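Local coordinates for Ycf54-like protein (Synechocystis sp. PCC 6803, PDB 5M2P) that probably acts as an accessory component of the magnesium protoporphyrin IX monomethyl ester cyclase, needed for protochlorophyllide formation in cyanobacterial chlorophyll synthesis, at residues A5-L11 with L90-A96; L27-R31 with D42-V46. One frame throughout, in Å; residues are numbered along the deposited sequence.

Overall arrangement
From the N terminus the chain first lays down strand 5-13, then passes through helix 14-18 into helix 21-36 and turns back into strand 43-47. Contact 2 closes this short loop, setting helix residues 27-31 against 42-46. After helix 58-63, strand 68-73 and helix 76-86, the last strand, 90-96, returns antiparallel to 5-11 as contact 1, closing a far longer loop within which contact 2 lies whole. Strand order in the sheet is 43-47, 68-73, 5-13, 90-96, so each contact engages a different outer strand of this chain. Their centres are about 15 Å apart, and Tyr-7 packs against Trp-44 between them.

Contact 1: A5-L11 with L90-A96; sequences ATYYYAL and LTGEFEA
The CB of Tyr-7 sits over one face of the Phe-94 ring, 3.9 Å from its centroid, in a CH-pi contact. The two rings are nearly parallel, with planes 14° apart, but slid so far that they barely overlap. CD2 of Phe-94 meets CD2 of Tyr-9 at 3.9 Å, and on the same side of the sheet the Tyr-9 ring folds across the strand onto Gly-92, whose CA lies 3.8 Å from the ring centroid. With chi1 at 70°, CG of Tyr-9 stands between its own backbone N and C, which swings the ring over the neighbouring backbone. This is the cross-strand aromatic rescue of glycine: a CB on Gly-92 would run into the Tyr-9 hydroxyl. Phe-51 packs on both Tyr-9 and Phe-94, and Ala-60 of helix 58-63 touches Tyr-9. Between the strands, eight backbone hydrogen bonds join the pairs Ala-5/Ala-96, Tyr-7/Phe-94, Tyr-9/Gly-92 and Leu-11/Leu-90; the N of Leu-11 reaches O of Leu-90 at 2.7 Å. Two waters fasten the phenols to the opposite strand, one joining Tyr-7 OH to Ala-96 O, the other Tyr-9 OH to Thr-91 O. The opposite face is mixed: Tyr-8 and Ala-10 lie against helix 76-86, while Thr-6, Glu-93 and Glu-95 form a polar end. Tyr-8 and Glu-93 run side by side, and OE2 of Glu-93 comes to the ring edge at CE1 of Tyr-8, 3.6 Å away. Next to them Glu-95, bent at chi2 (-71°), brings its carboxylate back over Thr-6, where OG1 donates a very short 2.5 Å hydrogen bond to OE2. The strand pair thus joins aromatic-glycine packing on one face to a second face that passes from apolar to acidic.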
loop_
_atom_site.group_PDB
_atom_site.type_symbol
_atom_site.label_atom_id
_atom_site.label_comp_id
_atom_site.label_asym_id
_atom_site.label_seq_id
_atom_site.Cartn_x
_atom_site.Cartn_y
_atom_site.Cartn_z
ATOM N N ALA A 5 14.930 0.714 -2.589
ATOM C CA ALA A 5 14.326 -0.384 -1.842
ATOM C C ALA A 5 13.183 -0.995 -2.653
ATOM O O ALA A 5 12.618 -0.353 -3.550
ATOM C CB ALA A 5 13.790 0.153 -0.528
ATOM N N THR A 6 12.830 -2.231 -2.332
ATOM C CA THR A 6 11.639 -2.899 -2.858
ATOM C C THR A 6 10.466 -2.598 -1.949
ATOM O O THR A 6 10.484 -2.854 -0.740
ATOM C CB THR A 6 11.781 -4.432 -2.991
ATOM O OG1 THR A 6 12.941 -4.746 -3.771
ATOM C CG2 THR A 6 10.595 -5.047 -3.678
ATOM N N TYR A 7 9.421 -2.069 -2.577
ATOM C CA TYR A 7 8.150 -1.825 -1.939
ATOM C C TYR A 7 7.122 -2.813 -2.428
ATOM O O TYR A 7 7.055 -3.131 -3.621
ATOM C CB TYR A 7 7.641 -0.400 -2.241
ATOM C CG TYR A 7 8.533 0.654 -1.630
ATOM C CD1 TYR A 7 9.738 1.025 -2.224
ATOM C CD2 TYR A 7 8.194 1.258 -0.429
ATOM C CE1 TYR A 7 10.585 1.943 -1.616
ATOM C CE2 TYR A 7 9.033 2.179 0.177
ATOM C CZ TYR A 7 10.229 2.511 -0.423
ATOM O OH TYR A 7 11.064 3.430 0.187
ATOM N N TYR A 8 6.307 -3.311 -1.498
ATOM C CA TYR A 8 5.250 -4.247 -1.789
ATOM C C TYR A 8 3.944 -3.525 -1.535
ATOM O O TYR A 8 3.869 -2.717 -0.609
ATOM C CB TYR A 8 5.371 -5.492 -0.868
ATOM C CG TYR A 8 6.709 -6.131 -0.974
ATOM C CD1 TYR A 8 6.986 -7.024 -1.994
ATOM C CD2 TYR A 8 7.728 -5.795 -0.106
ATOM C CE1 TYR A 8 8.247 -7.562 -2.136
ATOM C CE2 TYR A 8 8.998 -6.322 -0.238
ATOM C CZ TYR A 8 9.261 -7.198 -1.266
ATOM O OH TYR A 8 10.520 -7.736 -1.416
ATOM N N TYR A 9 2.907 -3.832 -2.314
ATOM C CA TYR A 9 1.645 -3.146 -2.158
ATOM C C TYR A 9 0.465 -4.088 -2.274
ATOM O O TYR A 9 0.511 -5.109 -2.971
ATOM C CB TYR A 9 1.481 -1.971 -3.155
ATOM C CG TYR A 9 1.303 -2.393 -4.593
ATOM C CD1 TYR A 9 0.048 -2.757 -5.084
ATOM C CD2 TYR A 9 2.390 -2.518 -5.455
ATOM C CE1 TYR A 9 -0.111 -3.203 -6.378
ATOM C CE2 TYR A 9 2.236 -2.932 -6.771
ATOM C CZ TYR A 9 0.980 -3.295 -7.227
ATOM O OH TYR A 9 0.828 -3.753 -8.508
ATOM N N ALA A 10 -0.602 -3.649 -1.610
ATOM C CA ALA A 10 -1.947 -4.186 -1.784
ATOM C C ALA A 10 -2.845 -2.990 -2.124
ATOM O O ALA A 10 -2.957 -2.075 -1.324
ATOM C CB ALA A 10 -2.417 -4.873 -0.500
ATOM N N LEU A 11 -3.455 -3.020 -3.300
ATOM C CA LEU A 11 -4.293 -1.932 -3.793
ATOM C C LEU A 11 -5.756 -2.315 -3.705
ATOM O O LEU A 11 -6.144 -3.370 -4.179
ATOM C CB LEU A 11 -3.933 -1.664 -5.241
ATOM C CG LEU A 11 -4.611 -0.441 -5.857
ATOM C CD1 LEU A 11 -3.949 0.832 -5.408
ATOM C CD2 LEU A 11 -4.532 -0.542 -7.358
ATOM N N LEU A 90 -5.451 -6.011 -5.233
ATOM C CA LEU A 90 -4.437 -6.303 -6.251
ATOM C C LEU A 90 -3.081 -6.124 -5.595
ATOM O O LEU A 90 -2.875 -5.150 -4.878
ATOM C CB LEU A 90 -4.563 -5.328 -7.421
ATOM C CG LEU A 90 -5.841 -5.515 -8.222
ATOM C CD1 LEU A 90 -6.138 -4.255 -9.031
ATOM C CD2 LEU A 90 -5.743 -6.749 -9.103
ATOM N N THR A 91 -2.153 -7.045 -5.781
ATOM C CA THR A 91 -0.857 -6.940 -5.109
ATOM C C THR A 91 0.272 -6.909 -6.119
ATOM O O THR A 91 0.128 -7.321 -7.272
ATOM C CB THR A 91 -0.621 -8.092 -4.146
ATOM O OG1 THR A 91 -0.619 -9.320 -4.868
ATOM C CG2 THR A 91 -1.699 -8.126 -3.070
ATOM N N GLY A 92 1.406 -6.410 -5.664
ATOM C CA GLY A 92 2.593 -6.354 -6.503
ATOM C C GLY A 92 3.738 -5.720 -5.768
ATOM O O GLY A 92 3.698 -5.567 -4.547
ATOM N N GLU A 93 4.763 -5.358 -6.518
ATOM C CA GLU A 93 5.968 -4.777 -5.939
ATOM C C GLU A 93 6.627 -3.875 -6.961
ATOM O O GLU A 93 6.378 -3.987 -8.155
ATOM C CB GLU A 93 6.964 -5.853 -5.494
ATOM C CG GLU A 93 7.605 -6.611 -6.620
ATOM C CD GLU A 93 8.445 -7.769 -6.127
ATOM O OE1 GLU A 93 9.677 -7.730 -6.348
ATOM O OE2 GLU A 93 7.879 -8.697 -5.517
ATOM N N PHE A 94 7.490 -3.008 -6.463
ATOM C CA PHE A 94 8.247 -2.097 -7.314
ATOM C C PHE A 94 9.463 -1.604 -6.555
ATOM O O PHE A 94 9.497 -1.616 -5.335
ATOM C CB PHE A 94 7.396 -0.907 -7.785
ATOM C CG PHE A 94 6.808 -0.087 -6.682
ATOM C CD1 PHE A 94 7.534 0.914 -6.077
ATOM C CD2 PHE A 94 5.511 -0.293 -6.253
ATOM C CE1 PHE A 94 6.987 1.696 -5.069
ATOM C CE2 PHE A 94 4.948 0.485 -5.251
ATOM C CZ PHE A 94 5.667 1.467 -4.637
ATOM N N GLU A 95 10.486 -1.173 -7.278
ATOM C CA GLU A 95 11.655 -0.563 -6.689
ATOM C C GLU A 95 11.498 0.972 -6.723
ATOM O O GLU A 95 10.983 1.556 -7.696
ATOM C CB GLU A 95 12.921 -0.969 -7.450
ATOM C CG GLU A 95 13.063 -2.459 -7.692
ATOM C CD GLU A 95 13.362 -3.223 -6.441
ATOM O OE1 GLU A 95 14.349 -2.856 -5.757
ATOM O OE2 GLU A 95 12.627 -4.207 -6.159
ATOM N N ALA A 96 11.986 1.647 -5.691
ATOM C CA ALA A 96 11.941 3.111 -5.638
ATOM C C ALA A 96 12.990 3.609 -4.669
ATOM O O ALA A 96 13.391 2.863 -3.769
ATOM C CB ALA A 96 10.575 3.594 -5.203
HETATM O O HOH W 1 13.284 4.112 -0.980
HETATM O O HOH W 2 -1.274 -5.376 -8.853
#

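Contact 2: L27-R31 with D42-V46; sequences LKERR and DFWQV
Helix 21-36 packs on strand 43-47, an outer strand of the antiparallel sheet, chiefly through the Phe-43 ring, which meets the side chains of Arg-30 and Arg-31. From Arg-30, extended from CG to NE, CD lies over one ring face, 3.6 Å from the centroid, a CH-pi contact. Its guanidinium stands steeply to the ring, planes 72° apart, and at 5.1 Å from CZ of Arg-30 to the Phe-43 centroid any cation-pi attraction is weak. CG of Arg-31 touches CZ of Phe-43 at 3.6 Å, while the Arg-31 guanidinium turns one face to CE2 of that ring. Without the ring, as with an alanine here, the Arg-30 methylenes would probably lose the face they lie on and a gap would open between helix and strand. Waters make the polar links: one joins Arg-30 NH2 to Asp-42 OD1, another, 2.8 Å from Arg-31 NE, donates to Phe-43 O. Asp-42 OD1 is also bonded to the hydroxyl of Tyr-34, whose ring meets Phe-43 edge to face. Strand 68-73 pairs along one edge of 43-47, its Ile-71 also touching Leu-27, and Phe-78 of helix 76-86 completes a three-way packing with helix 21-36 and the outer strand.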
loop_
_atom_site.group_PDB
_atom_site.type_symbol
_atom_site.label_atom_id
_atom_site.label_comp_id
_atom_site.label_asym_id
_atom_site.label_seq_id
_atom_site.Cartn_x
_atom_site.Cartn_y
_atom_site.Cartn_z
ATOM N N LEU A 27 -4.208 -1.613 11.655
ATOM C CA LEU A 27 -3.105 -0.759 11.184
ATOM C C LEU A 27 -2.807 0.348 12.183
ATOM O O LEU A 27 -1.651 0.655 12.432
ATOM C CB LEU A 27 -3.436 -0.123 9.845
ATOM C CG LEU A 27 -3.589 -1.021 8.639
ATOM C CD1 LEU A 27 -3.725 -0.173 7.392
ATOM C CD2 LEU A 27 -2.385 -1.913 8.539
ATOM N N LYS A 28 -3.846 0.971 12.739
ATOM C CA LYS A 28 -3.633 1.997 13.784
ATOM C C LYS A 28 -2.887 1.402 14.976
ATOM O O LYS A 28 -1.925 1.992 15.473
ATOM C CB LYS A 28 -4.975 2.564 14.228
ATOM C CG LYS A 28 -4.878 3.657 15.277
ATOM C CD LYS A 28 -6.218 3.873 15.971
ATOM C CE LYS A 28 -6.150 4.952 17.039
ATOM N NZ LYS A 28 -6.417 6.294 16.448
ATOM N N GLU A 29 -3.312 0.228 15.438
ATOM C CA GLU A 29 -2.635 -0.422 16.550
ATOM C C GLU A 29 -1.204 -0.777 16.220
ATOM O O GLU A 29 -0.323 -0.673 17.071
ATOM C CB GLU A 29 -3.404 -1.658 17.018
ATOM C CG GLU A 29 -4.631 -1.296 17.842
ATOM C CD GLU A 29 -4.274 -0.398 19.021
ATOM O OE1 GLU A 29 -3.438 -0.830 19.855
ATOM O OE2 GLU A 29 -4.798 0.747 19.095
ATOM N N ARG A 30 -0.958 -1.155 14.968
ATOM C CA ARG A 30 0.396 -1.493 14.552
ATOM C C ARG A 30 1.291 -0.240 14.579
ATOM O O ARG A 30 2.407 -0.297 15.067
ATOM C CB ARG A 30 0.399 -2.128 13.164
ATOM C CG ARG A 30 1.735 -2.710 12.731
ATOM C CD ARG A 30 1.651 -3.169 11.271
ATOM N NE ARG A 30 2.894 -3.760 10.740
ATOM C CZ ARG A 30 3.269 -5.023 10.947
ATOM N NH1 ARG A 30 2.510 -5.836 11.678
ATOM N NH2 ARG A 30 4.403 -5.470 10.435
ATOM N N ARG A 31 0.786 0.891 14.089
ATOM C CA ARG A 31 1.549 2.157 14.192
ATOM C C ARG A 31 1.880 2.493 15.638
ATOM O O ARG A 31 2.992 2.863 15.964
ATOM C CB ARG A 31 0.801 3.329 13.554
ATOM C CG ARG A 31 0.585 3.189 12.061
ATOM C CD ARG A 31 -0.114 4.397 11.469
ATOM N NE ARG A 31 -0.481 4.138 10.100
ATOM C CZ ARG A 31 -1.688 3.783 9.673
ATOM N NH1 ARG A 31 -2.724 3.694 10.500
ATOM N NH2 ARG A 31 -1.839 3.541 8.378
ATOM N N ASP A 42 7.425 1.152 8.698
ATOM C CA ASP A 42 7.798 0.627 7.376
ATOM C C ASP A 42 6.569 0.182 6.594
ATOM O O ASP A 42 6.674 -0.656 5.692
ATOM C CB ASP A 42 8.813 -0.509 7.507
ATOM C CG ASP A 42 8.252 -1.729 8.214
ATOM O OD1 ASP A 42 7.122 -1.675 8.739
ATOM O OD2 ASP A 42 8.971 -2.759 8.218
ATOM N N PHE A 43 5.416 0.754 6.920
ATOM C CA PHE A 43 4.173 0.475 6.217
ATOM C C PHE A 43 3.354 1.745 6.265
ATOM O O PHE A 43 3.424 2.491 7.238
ATOM C CB PHE A 43 3.392 -0.703 6.851
ATOM C CG PHE A 43 2.959 -0.436 8.261
ATOM C CD1 PHE A 43 3.841 -0.569 9.322
ATOM C CD2 PHE A 43 1.670 0.022 8.539
ATOM C CE1 PHE A 43 3.457 -0.241 10.619
ATOM C CE2 PHE A 43 1.288 0.325 9.826
ATOM C CZ PHE A 43 2.182 0.181 10.875
ATOM N N TRP A 44 2.567 1.956 5.224
ATOM C CA TRP A 44 1.851 3.189 5.011
ATOM C C TRP A 44 0.584 2.910 4.215
ATOM O O TRP A 44 0.540 2.012 3.391
ATOM C CB TRP A 44 2.708 4.199 4.235
ATOM C CG TRP A 44 4.108 4.388 4.759
ATOM C CD1 TRP A 44 4.527 5.318 5.657
ATOM C CD2 TRP A 44 5.254 3.610 4.420
ATOM N NE1 TRP A 44 5.855 5.157 5.899
ATOM C CE2 TRP A 44 6.332 4.125 5.148
ATOM C CE3 TRP A 44 5.478 2.520 3.568
ATOM C CZ2 TRP A 44 7.616 3.591 5.053
ATOM C CZ3 TRP A 44 6.748 1.995 3.474
ATOM C CH2 TRP A 44 7.801 2.543 4.201
ATOM N N GLN A 45 -0.422 3.748 4.421
ATOM C CA GLN A 45 -1.592 3.750 3.607
ATOM C C GLN A 45 -1.537 4.996 2.741
ATOM O O GLN A 45 -1.379 6.113 3.266
ATOM C CB GLN A 45 -2.844 3.712 4.481
ATOM C CG GLN A 45 -4.135 3.791 3.671
ATOM C CD GLN A 45 -5.366 3.328 4.456
ATOM O OE1 GLN A 45 -5.423 2.200 4.921
ATOM N NE2 GLN A 45 -6.355 4.195 4.571
ATOM N N VAL A 46 -1.637 4.807 1.432
ATOM C CA VAL A 46 -1.483 5.887 0.457
ATOM C C VAL A 46 -2.761 5.975 -0.341
ATOM O O VAL A 46 -3.138 5.045 -1.033
ATOM C CB VAL A 46 -0.291 5.613 -0.502
ATOM C CG1 VAL A 46 -0.130 6.764 -1.496
ATOM C CG2 VAL A 46 1.000 5.395 0.273
HETATM O O HOH W 3 5.298 -3.667 8.172
HETATM O O HOH W 4 1.853 4.399 8.529
HETATM O O HOH W 5 -0.116 5.502 6.723
#